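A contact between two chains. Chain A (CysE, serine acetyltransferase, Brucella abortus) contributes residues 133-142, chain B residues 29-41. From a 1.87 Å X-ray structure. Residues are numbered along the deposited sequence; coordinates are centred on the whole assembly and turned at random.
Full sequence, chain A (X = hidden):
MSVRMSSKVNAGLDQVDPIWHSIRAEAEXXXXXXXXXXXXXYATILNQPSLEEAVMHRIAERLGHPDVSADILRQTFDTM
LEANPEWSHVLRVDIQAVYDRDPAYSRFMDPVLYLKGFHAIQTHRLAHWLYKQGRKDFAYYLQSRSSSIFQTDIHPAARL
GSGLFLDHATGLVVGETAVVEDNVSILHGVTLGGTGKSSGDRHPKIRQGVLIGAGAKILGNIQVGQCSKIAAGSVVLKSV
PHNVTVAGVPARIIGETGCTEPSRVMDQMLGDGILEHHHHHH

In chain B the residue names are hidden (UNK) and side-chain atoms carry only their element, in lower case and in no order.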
# COMPACT_ATOMS: atom_id res chain seq x y z
N GLN A 133 -6.57 2.40 30.61
CA GLN A 133 -8.02 2.38 30.31
C GLN A 133 -8.55 0.94 30.18
O GLN A 133 -9.73 0.75 29.91
CB GLN A 133 -8.35 3.22 29.09
CG GLN A 133 -8.07 4.72 29.24
CD GLN A 133 -8.93 5.38 30.31
OE1 GLN A 133 -8.44 5.74 31.39
NE2 GLN A 133 -10.22 5.54 30.03
N GLY A 134 -7.70 -0.05 30.36
CA GLY A 134 -8.08 -1.47 30.12
C GLY A 134 -8.03 -1.88 28.64
O GLY A 134 -8.46 -2.99 28.28
N ARG A 135 -7.49 -1.00 27.79
CA ARG A 135 -7.32 -1.28 26.37
C ARG A 135 -5.93 -1.86 26.08
O ARG A 135 -5.11 -1.28 25.34
CB ARG A 135 -7.59 -0.01 25.55
CG ARG A 135 -9.06 0.39 25.57
CD ARG A 135 -9.29 1.71 24.88
NE ARG A 135 -9.29 1.58 23.41
CZ ARG A 135 -9.60 2.57 22.58
NH1 ARG A 135 -9.87 3.78 23.07
NH2 ARG A 135 -9.60 2.37 21.26
N LYS A 136 -5.68 -3.04 26.65
CA LYS A 136 -4.35 -3.62 26.74
C LYS A 136 -3.85 -4.12 25.41
O LYS A 136 -2.66 -4.02 25.12
CB LYS A 136 -4.30 -4.71 27.84
CG LYS A 136 -4.40 -4.05 29.21
CD LYS A 136 -4.31 -5.00 30.39
CE LYS A 136 -4.34 -4.16 31.65
NZ LYS A 136 -3.87 -4.93 32.83
N ASP A 137 -4.76 -4.64 24.58
CA ASP A 137 -4.35 -5.03 23.25
C ASP A 137 -3.91 -3.86 22.42
O ASP A 137 -2.86 -3.94 21.81
CB ASP A 137 -5.37 -5.90 22.54
CG ASP A 137 -5.30 -7.28 23.03
OD1 ASP A 137 -4.47 -8.04 22.49
OD2 ASP A 137 -5.96 -7.58 24.03
N PHE A 138 -4.68 -2.77 22.45
CA PHE A 138 -4.25 -1.60 21.70
C PHE A 138 -2.85 -1.20 22.21
O PHE A 138 -1.95 -0.91 21.42
CB PHE A 138 -5.24 -0.44 21.83
CG PHE A 138 -5.31 0.42 20.57
CD1 PHE A 138 -4.15 0.90 19.95
CD2 PHE A 138 -6.55 0.75 20.02
CE1 PHE A 138 -4.21 1.67 18.80
CE2 PHE A 138 -6.62 1.51 18.87
CZ PHE A 138 -5.45 2.00 18.27
N ALA A 139 -2.69 -1.18 23.52
CA ALA A 139 -1.41 -0.75 24.10
C ALA A 139 -0.25 -1.66 23.65
O ALA A 139 0.81 -1.18 23.23
CB ALA A 139 -1.51 -0.67 25.62
N TYR A 140 -0.45 -2.98 23.68
CA TYR A 140 0.61 -3.91 23.29
C TYR A 140 0.89 -3.79 21.80
O TYR A 140 2.04 -3.91 21.35
CB TYR A 140 0.25 -5.37 23.61
CG TYR A 140 0.16 -5.74 25.08
CD1 TYR A 140 0.99 -5.15 26.05
CD2 TYR A 140 -0.77 -6.70 25.50
CE1 TYR A 140 0.88 -5.52 27.40
CE2 TYR A 140 -0.88 -7.07 26.83
CZ TYR A 140 -0.06 -6.48 27.77
OH TYR A 140 -0.22 -6.89 29.09
N TYR A 141 -0.16 -3.53 21.02
CA TYR A 141 0.01 -3.33 19.60
C TYR A 141 0.92 -2.13 19.33
O TYR A 141 1.80 -2.19 18.47
CB TYR A 141 -1.34 -3.19 18.84
CG TYR A 141 -1.08 -3.03 17.38
CD1 TYR A 141 -0.82 -4.13 16.57
CD2 TYR A 141 -0.99 -1.75 16.81
CE1 TYR A 141 -0.53 -3.98 15.23
CE2 TYR A 141 -0.69 -1.59 15.45
CZ TYR A 141 -0.45 -2.71 14.68
OH TYR A 141 -0.16 -2.61 13.34
N LEU A 142 0.68 -1.02 20.00
CA LEU A 142 1.54 0.13 19.83
C LEU A 142 3.01 -0.16 20.28
O LEU A 142 3.99 0.20 19.58
CB LEU A 142 0.96 1.31 20.65
CG LEU A 142 -0.32 1.94 20.06
CD1 LEU A 142 -0.94 2.86 21.10
CD2 LEU A 142 0.03 2.69 18.78
N UNK B 29 -12.43 -11.83 23.38
CA UNK B 29 -12.69 -10.93 24.48
C UNK B 29 -12.10 -9.55 24.21
O UNK B 29 -12.72 -8.52 24.52
c UNK B 29 -12.17 -11.54 25.78
c UNK B 29 -12.97 -11.11 26.99
c UNK B 29 -14.45 -11.52 26.93
o UNK B 29 -15.23 -10.91 27.69
o UNK B 29 -14.84 -12.43 26.15
N UNK B 30 -10.92 -9.55 23.58
CA UNK B 30 -10.22 -8.33 23.19
C UNK B 30 -11.04 -7.53 22.20
O UNK B 30 -11.07 -6.30 22.27
c UNK B 30 -8.85 -8.67 22.58
N UNK B 31 -11.70 -8.23 21.27
CA UNK B 31 -12.50 -7.57 20.22
C UNK B 31 -13.74 -6.90 20.78
O UNK B 31 -14.05 -5.77 20.40
c UNK B 31 -12.85 -8.54 19.06
c UNK B 31 -13.69 -7.83 17.97
o UNK B 31 -11.63 -8.95 18.45
N UNK B 32 -14.43 -7.60 21.68
CA UNK B 32 -15.60 -7.04 22.36
C UNK B 32 -15.25 -5.76 23.08
O UNK B 32 -15.99 -4.78 23.02
c UNK B 32 -19.29 -11.21 22.94
c UNK B 32 -16.15 -8.02 23.38
c UNK B 32 -17.21 -10.28 23.85
c UNK B 32 -16.56 -9.36 22.81
n UNK B 32 -20.04 -10.39 23.66
n UNK B 32 -17.97 -11.22 23.07
n UNK B 32 -19.86 -12.07 22.13
N UNK B 33 -14.13 -5.80 23.79
CA UNK B 33 -13.67 -4.69 24.61
C UNK B 33 -13.14 -3.52 23.76
O UNK B 33 -13.23 -2.35 24.17
o UNK B 33 -12.74 -3.67 27.40
c UNK B 33 -12.61 -5.24 25.59
c UNK B 33 -12.05 -4.17 26.51
n UNK B 33 -10.76 -3.83 26.32
N UNK B 34 -12.61 -3.80 22.57
CA UNK B 34 -12.01 -2.74 21.72
C UNK B 34 -12.33 -3.07 20.24
O UNK B 34 -11.45 -3.56 19.51
o UNK B 34 -8.78 -0.88 22.30
o UNK B 34 -10.43 -0.52 20.89
c UNK B 34 -10.47 -2.65 22.01
c UNK B 34 -9.85 -1.25 21.71
N UNK B 35 -13.59 -2.85 19.80
CA UNK B 35 -14.06 -3.31 18.47
C UNK B 35 -13.30 -2.79 17.27
O UNK B 35 -13.29 -3.46 16.25
c UNK B 35 -15.90 -2.36 19.72
c UNK B 35 -15.49 -2.74 18.36
c UNK B 35 -14.70 -2.33 20.63
N UNK B 36 -12.68 -1.60 17.35
CA UNK B 36 -11.86 -1.14 16.23
C UNK B 36 -10.71 -2.11 15.86
O UNK B 36 -10.22 -2.09 14.73
c UNK B 36 -10.92 0.91 15.11
c UNK B 36 -10.19 0.31 17.48
c UNK B 36 -11.33 0.30 16.45
N UNK B 37 -10.27 -2.93 16.82
CA UNK B 37 -9.27 -3.96 16.61
C UNK B 37 -9.85 -5.25 16.00
O UNK B 37 -9.13 -6.25 15.81
c UNK B 37 -8.54 -4.28 17.92
c UNK B 37 -7.87 -3.08 18.62
c UNK B 37 -6.86 -2.37 17.73
c UNK B 37 -7.22 -3.59 19.90
N UNK B 38 -11.12 -5.22 15.61
CA UNK B 38 -11.80 -6.47 15.12
C UNK B 38 -11.23 -6.98 13.83
O UNK B 38 -11.07 -8.18 13.68
N UNK B 39 -10.89 -6.08 12.89
CA UNK B 39 -10.29 -6.55 11.64
C UNK B 39 -8.99 -7.28 11.92
O UNK B 39 -8.75 -8.36 11.39
c UNK B 39 -10.08 -5.40 10.67
N UNK B 40 -8.14 -6.68 12.77
CA UNK B 40 -6.85 -7.29 13.12
C UNK B 40 -7.00 -8.66 13.78
O UNK B 40 -6.38 -9.65 13.38
c UNK B 40 -2.55 -7.71 14.09
c UNK B 40 -3.18 -7.20 16.35
c UNK B 40 -2.23 -7.65 15.44
c UNK B 40 -4.76 -6.83 14.54
c UNK B 40 -4.42 -6.79 15.90
c UNK B 40 -6.11 -6.33 14.07
c UNK B 40 -3.79 -7.27 13.62
N UNK B 41 -7.82 -8.71 14.80
CA UNK B 41 -7.95 -9.90 15.60
C UNK B 41 -8.74 -11.00 14.92
O UNK B 41 -8.46 -12.17 15.15
c UNK B 41 -8.49 -8.05 18.93
c UNK B 41 -8.53 -9.56 16.95
c UNK B 41 -7.65 -8.65 17.82
c UNK B 41 -6.49 -9.47 18.39
O HOH W 1 -7.45 -3.06 23.45

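Position 29 carries three side-chain carbons in a row, the third bearing two oxygens; this is a carboxylate on a two-carbon arm, Glu B29, out of reach of this stretch of chain A. Position 30 has a single carbon, hence Ala B30. Its CB points toward chain A and lies 3.4 Å from Asp A137 OD2, at a close approach of the backbones (CA to CA of Asp A137, 6.7 Å). At position 31 one carbon bears an oxygen and a carbon, the pattern of Thr B31, which is out of reach of the chain A stretch. Position 32 shows three carbons, a nitrogen, then a carbon with two more nitrogens: the guanidinium of Arg B32, likewise without contact here.

Position 33 has two carbons, the second carrying one oxygen and one nitrogen, so it is an amide, Asn B33. Its ND2 donates to Gly A134 O at 3.1 Å, with an N-H...O angle of 138°. Position 34 again has two carbons, but the second carries two oxygens: Asp B34. OD2 receives a nearly straight hydrogen bond from Arg A135 NE (2.7 Å, 175°) as part of a salt bridge; the bond from Arg A135 NH2 to OD1, 3.0 Å and 134°, is weak. OD2 also accepts from a water at 2.8 Å, and that water's oxygen accepts from Phe A138 N at 3.0 Å.

At position 35 three carbons close a ring onto the backbone nitrogen, which defines Pro B35; it does not touch this stretch of chain A. Position 36 has one carbon forking into two, Val B36, with CG1 4.0 Å from Phe A138 CE2. Position 37 has four carbons forked at the second, Leu B37: CD2 sits over one face of the Phe A138 ring, 4.2 Å from its centroid and 24° off the normal, a CH-pi contact. Position 38 has no side-chain atoms, so it is Gly B38; an ideal CB would be crowded by Pro B35 O at 3.1 Å. Position 39, one carbon, is Ala B39, far from this stretch of chain A.

Position 40 has one carbon followed by a six-carbon ring without oxygen, Phe B40. The edge of Tyr A141 meets its face, with centroids 5.3 Å apart and planes at 69°. Position 41, four carbons forked at the second, is Leu B41, whose CA-to-CB bond points toward the chain A stretch, although its nearest approach, CD2 to Asp A137 OD1, is 4.8 Å.

The contact thus joins a polar part, where Asn B33 and Asp B34 meet the loop before the chain A helix, to an apolar part packed against Phe A138 and Tyr A141. The two stretches together bury 460 Å².

Chain B 29-41: EATRNDPVLGAFL
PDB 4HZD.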